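Local coordinates for protein steroid delta-isomerase (Pseudomonas aeruginosa, PDB 3MSO) that probably acts as a steroid delta-isomerase-like enzyme built on a SnoaL-like domain of the NTF2 clan, its true substrate not established, at residues Ser82-Phe87 with Lys97-Ile102. Sequence-based numbering, arbitrary orientation.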
ATOM      1  N   SER B  82      -8.672 -20.153 -20.184  1.00 43.64           N
ATOM      2  CA  SER B  82      -8.660 -19.202 -19.085  1.00 42.97           C
ATOM      3  C   SER B  82     -10.002 -19.149 -18.379  1.00 46.07           C
ATOM      4  O   SER B  82     -11.067 -19.225 -19.004  1.00 43.69           O
ATOM      5  CB  SER B  82      -8.212 -17.818 -19.536  1.00 47.19           C
ATOM      6  OG  SER B  82      -6.797 -17.750 -19.582  1.00 59.52           O
ATOM      7  N   VAL B  83      -9.929 -19.019 -17.055  1.00 42.98           N
ATOM      8  CA  VAL B  83     -11.066 -18.954 -16.159  1.00 41.42           C
ATOM      9  C   VAL B  83     -10.911 -17.790 -15.183  1.00 44.95           C
ATOM     10  O   VAL B  83      -9.789 -17.435 -14.804  1.00 45.22           O
ATOM     11  CB  VAL B  83     -11.243 -20.327 -15.446  1.00 45.42           C
ATOM     12  CG1 VAL B  83     -10.286 -20.518 -14.266  1.00 44.38           C
ATOM     13  CG2 VAL B  83     -12.686 -20.561 -15.022  1.00 45.93           C
ATOM     14  N   VAL B  84     -12.030 -17.180 -14.809  1.00 40.90           N
ATOM     15  CA  VAL B  84     -12.088 -16.173 -13.753  1.00 40.15           C
ATOM     16  C   VAL B  84     -13.053 -16.720 -12.705  1.00 43.60           C
ATOM     17  O   VAL B  84     -14.210 -17.047 -13.025  1.00 43.59           O
ATOM     18  CB  VAL B  84     -12.446 -14.734 -14.222  1.00 43.31           C
ATOM     19  CG1 VAL B  84     -12.970 -13.884 -13.059  1.00 42.20           C
ATOM     20  CG2 VAL B  84     -11.244 -14.063 -14.873  1.00 42.86           C
ATOM     21  N   LEU B  85     -12.539 -16.889 -11.479  1.00 38.64           N
ATOM     22  CA  LEU B  85     -13.321 -17.363 -10.334  1.00 38.03           C
ATOM     23  C   LEU B  85     -13.509 -16.191  -9.390  1.00 41.73           C
ATOM     24  O   LEU B  85     -12.546 -15.761  -8.740  1.00 43.62           O
ATOM     25  CB  LEU B  85     -12.641 -18.554  -9.607  1.00 37.68           C
ATOM     26  CG  LEU B  85     -12.109 -19.684 -10.484  1.00 40.90           C
ATOM     27  CD1 LEU B  85     -11.273 -20.641  -9.678  1.00 40.34           C
ATOM     28  CD2 LEU B  85     -13.246 -20.384 -11.246  1.00 41.47           C
ATOM     29  N   GLU B  86     -14.724 -15.620  -9.395  1.00 35.13           N
ATOM     30  CA  GLU B  86     -15.111 -14.487  -8.549  1.00 34.20           C
ATOM     31  C   GLU B  86     -15.311 -15.008  -7.130  1.00 40.03           C
ATOM     32  O   GLU B  86     -15.958 -16.051  -6.949  1.00 41.75           O
ATOM     33  CB  GLU B  86     -16.422 -13.856  -9.069  1.00 35.25           C
ATOM     34  CG  GLU B  86     -17.013 -12.808  -8.145  1.00 37.48           C
ATOM     35  CD  GLU B  86     -18.423 -12.372  -8.459  1.00 40.68           C
ATOM     36  OE1 GLU B  86     -19.281 -13.235  -8.746  1.00 51.10           O
ATOM     37  OE2 GLU B  86     -18.682 -11.155  -8.366  1.00 31.30           O
ATOM     38  N   PHE B  87     -14.782 -14.281  -6.124  1.00 34.72           N
ATOM     39  CA  PHE B  87     -14.957 -14.661  -4.732  1.00 35.60           C
ATOM     40  C   PHE B  87     -15.235 -13.489  -3.812  1.00 43.09           C
ATOM     41  O   PHE B  87     -14.895 -12.334  -4.119  1.00 43.36           O
ATOM     42  CB  PHE B  87     -13.749 -15.489  -4.205  1.00 37.79           C
ATOM     43  CG  PHE B  87     -12.417 -14.760  -4.123  1.00 38.92           C
ATOM     44  CD1 PHE B  87     -12.107 -13.956  -3.026  1.00 40.54           C
ATOM     45  CD2 PHE B  87     -11.464 -14.903  -5.128  1.00 40.14           C
ATOM     46  CE1 PHE B  87     -10.882 -13.290  -2.948  1.00 40.04           C
ATOM     47  CE2 PHE B  87     -10.234 -14.223  -5.051  1.00 42.29           C
ATOM     48  CZ  PHE B  87      -9.966 -13.407  -3.972  1.00 39.50           C
ATOM     49  N   LYS B  97     -13.754  -8.458  -1.889  1.00 45.79           N
ATOM     50  CA  LYS B  97     -14.215  -9.034  -3.134  1.00 44.52           C
ATOM     51  C   LYS B  97     -12.988  -9.266  -4.000  1.00 46.23           C
ATOM     52  O   LYS B  97     -12.044  -8.454  -3.958  1.00 46.22           O
ATOM     53  CB  LYS B  97     -15.127  -7.993  -3.778  1.00 47.67           C
ATOM     54  CG  LYS B  97     -16.182  -8.547  -4.644  1.00 57.81           C
ATOM     55  CD  LYS B  97     -17.227  -9.394  -3.954  1.00 52.50           C
ATOM     56  CE  LYS B  97     -17.718 -10.313  -5.047  1.00 45.56           C
ATOM     57  NZ  LYS B  97     -18.080  -9.545  -6.288  1.00 48.11           N
ATOM     58  N   GLY B  98     -12.970 -10.376  -4.727  1.00 39.39           N
ATOM     59  CA  GLY B  98     -11.810 -10.695  -5.546  1.00 37.63           C
ATOM     60  C   GLY B  98     -12.031 -11.650  -6.689  1.00 41.88           C
ATOM     61  O   GLY B  98     -13.122 -12.202  -6.849  1.00 41.27           O
ATOM     62  N   ILE B  99     -10.963 -11.856  -7.488  1.00 38.39           N
ATOM     63  CA  ILE B  99     -10.937 -12.798  -8.605  1.00 37.27           C
ATOM     64  C   ILE B  99      -9.657 -13.621  -8.645  1.00 42.76           C
ATOM     65  O   ILE B  99      -8.584 -13.106  -8.387  1.00 43.23           O
ATOM     66  CB  ILE B  99     -11.218 -12.161 -10.007  1.00 39.91           C
ATOM     67  CG1 ILE B  99     -10.181 -11.081 -10.398  1.00 41.59           C
ATOM     68  CG2 ILE B  99     -12.649 -11.669 -10.139  1.00 40.02           C
ATOM     69  CD1 ILE B  99      -9.784 -11.079 -11.921  1.00 49.18           C
ATOM     70  N   ASP B 100      -9.777 -14.904  -8.998  1.00 41.48           N
ATOM     71  CA  ASP B 100      -8.642 -15.782  -9.290  1.00 41.10           C
ATOM     72  C   ASP B 100      -8.749 -15.884 -10.811  1.00 42.86           C
ATOM     73  O   ASP B 100      -9.778 -16.369 -11.302  1.00 45.39           O
ATOM     74  CB  ASP B 100      -8.807 -17.189  -8.665  1.00 42.96           C
ATOM     75  CG  ASP B 100      -8.638 -17.241  -7.161  1.00 48.83           C
ATOM     76  OD1 ASP B 100      -7.778 -16.508  -6.638  1.00 52.57           O
ATOM     77  OD2 ASP B 100      -9.330 -18.060  -6.509  1.00 48.03           O
HETATM   78  N   MSE B 101      -7.780 -15.320 -11.552  1.00 34.55           N
HETATM   79  CA  MSE B 101      -7.770 -15.393 -13.013  1.00 33.47           C
HETATM   80  C   MSE B 101      -6.683 -16.388 -13.413  1.00 42.14           C
HETATM   81  O   MSE B 101      -5.499 -16.060 -13.401  1.00 45.50           O
HETATM   82  CB  MSE B 101      -7.602 -14.020 -13.678  1.00 34.06           C
HETATM   83  CG  MSE B 101      -7.610 -14.082 -15.222  1.00 38.18           C
HETATM   84 SE   MSE B 101      -8.284 -12.437 -16.038  0.75 42.68          SE
HETATM   85  CE  MSE B 101      -7.095 -11.166 -15.263  1.00 38.59           C
ATOM     86  N   ILE B 102      -7.111 -17.613 -13.723  1.00 38.53           N
ATOM     87  CA  ILE B 102      -6.243 -18.747 -14.031  1.00 40.02           C
ATOM     88  C   ILE B 102      -6.168 -19.047 -15.533  1.00 48.41           C
ATOM     89  O   ILE B 102      -7.209 -19.227 -16.183  1.00 49.30           O
ATOM     90  CB  ILE B 102      -6.702 -20.026 -13.225  1.00 42.28           C
ATOM     91  CG1 ILE B 102      -7.059 -19.699 -11.731  1.00 40.69           C
ATOM     92  CG2 ILE B 102      -5.691 -21.185 -13.362  1.00 43.27           C
ATOM     93  CD1 ILE B 102      -7.741 -20.775 -10.985  1.00 38.67           C
TER
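Lys97 starts away from segment 82-87, but bends at chi2 and chi4 bring Lys97 NZ back to Glu86 OE2 at 2.7 Å, a salt bridge. NZ meets OE2 from above the carboxylate plane; Arg73 shares the same OE2, and Glu114 of the second subunit also pairs with NZ. At Gly98 a pair of backbone hydrogen bonds, Phe87 N to Gly98 O and Gly98 N to Phe87 O, joins the two residues. The phenyl ring, its CG in the crowded position between backbone N and carbonyl carbon, folds over the glycine: Gly98 CA lies 3.8 Å from the Phe87 ring centroid and 16° off the ring normal, hence a CH-pi contact over the face. Ile99 presents CG2 to Val84 CG1 at 3.7 Å, crossing obliquely, on the face that packs against the second subunit, where Ile99 meets its counterpart. Segments 82-87 and 97-102 run antiparallel at 161° and belong to the hairpin of strands 82-91 and 94-104 in the curved sheet of the NTF2-like alpha+beta cone fold. On the opposite face Asp100 is gripped through its backbone: Leu85 N reaches Asp100 O at 2.8 Å, nearly straight (173°), while Asp100 OD2 is hydrogen-bonded to Tyr71 OH. Back on the Ile99 face, selenomethionine Met101 sets SE 3.6 Å from Val84 CG2. Ile102, on the Asp100 side, lies alongside Val83, with Ile102 CB 3.8 Å from Val83 CG1. Ile102 CD1 crosses to Leu85 CD1 at 3.8 Å; helix 9-23 packs on Val83 and Leu85 through Leu15.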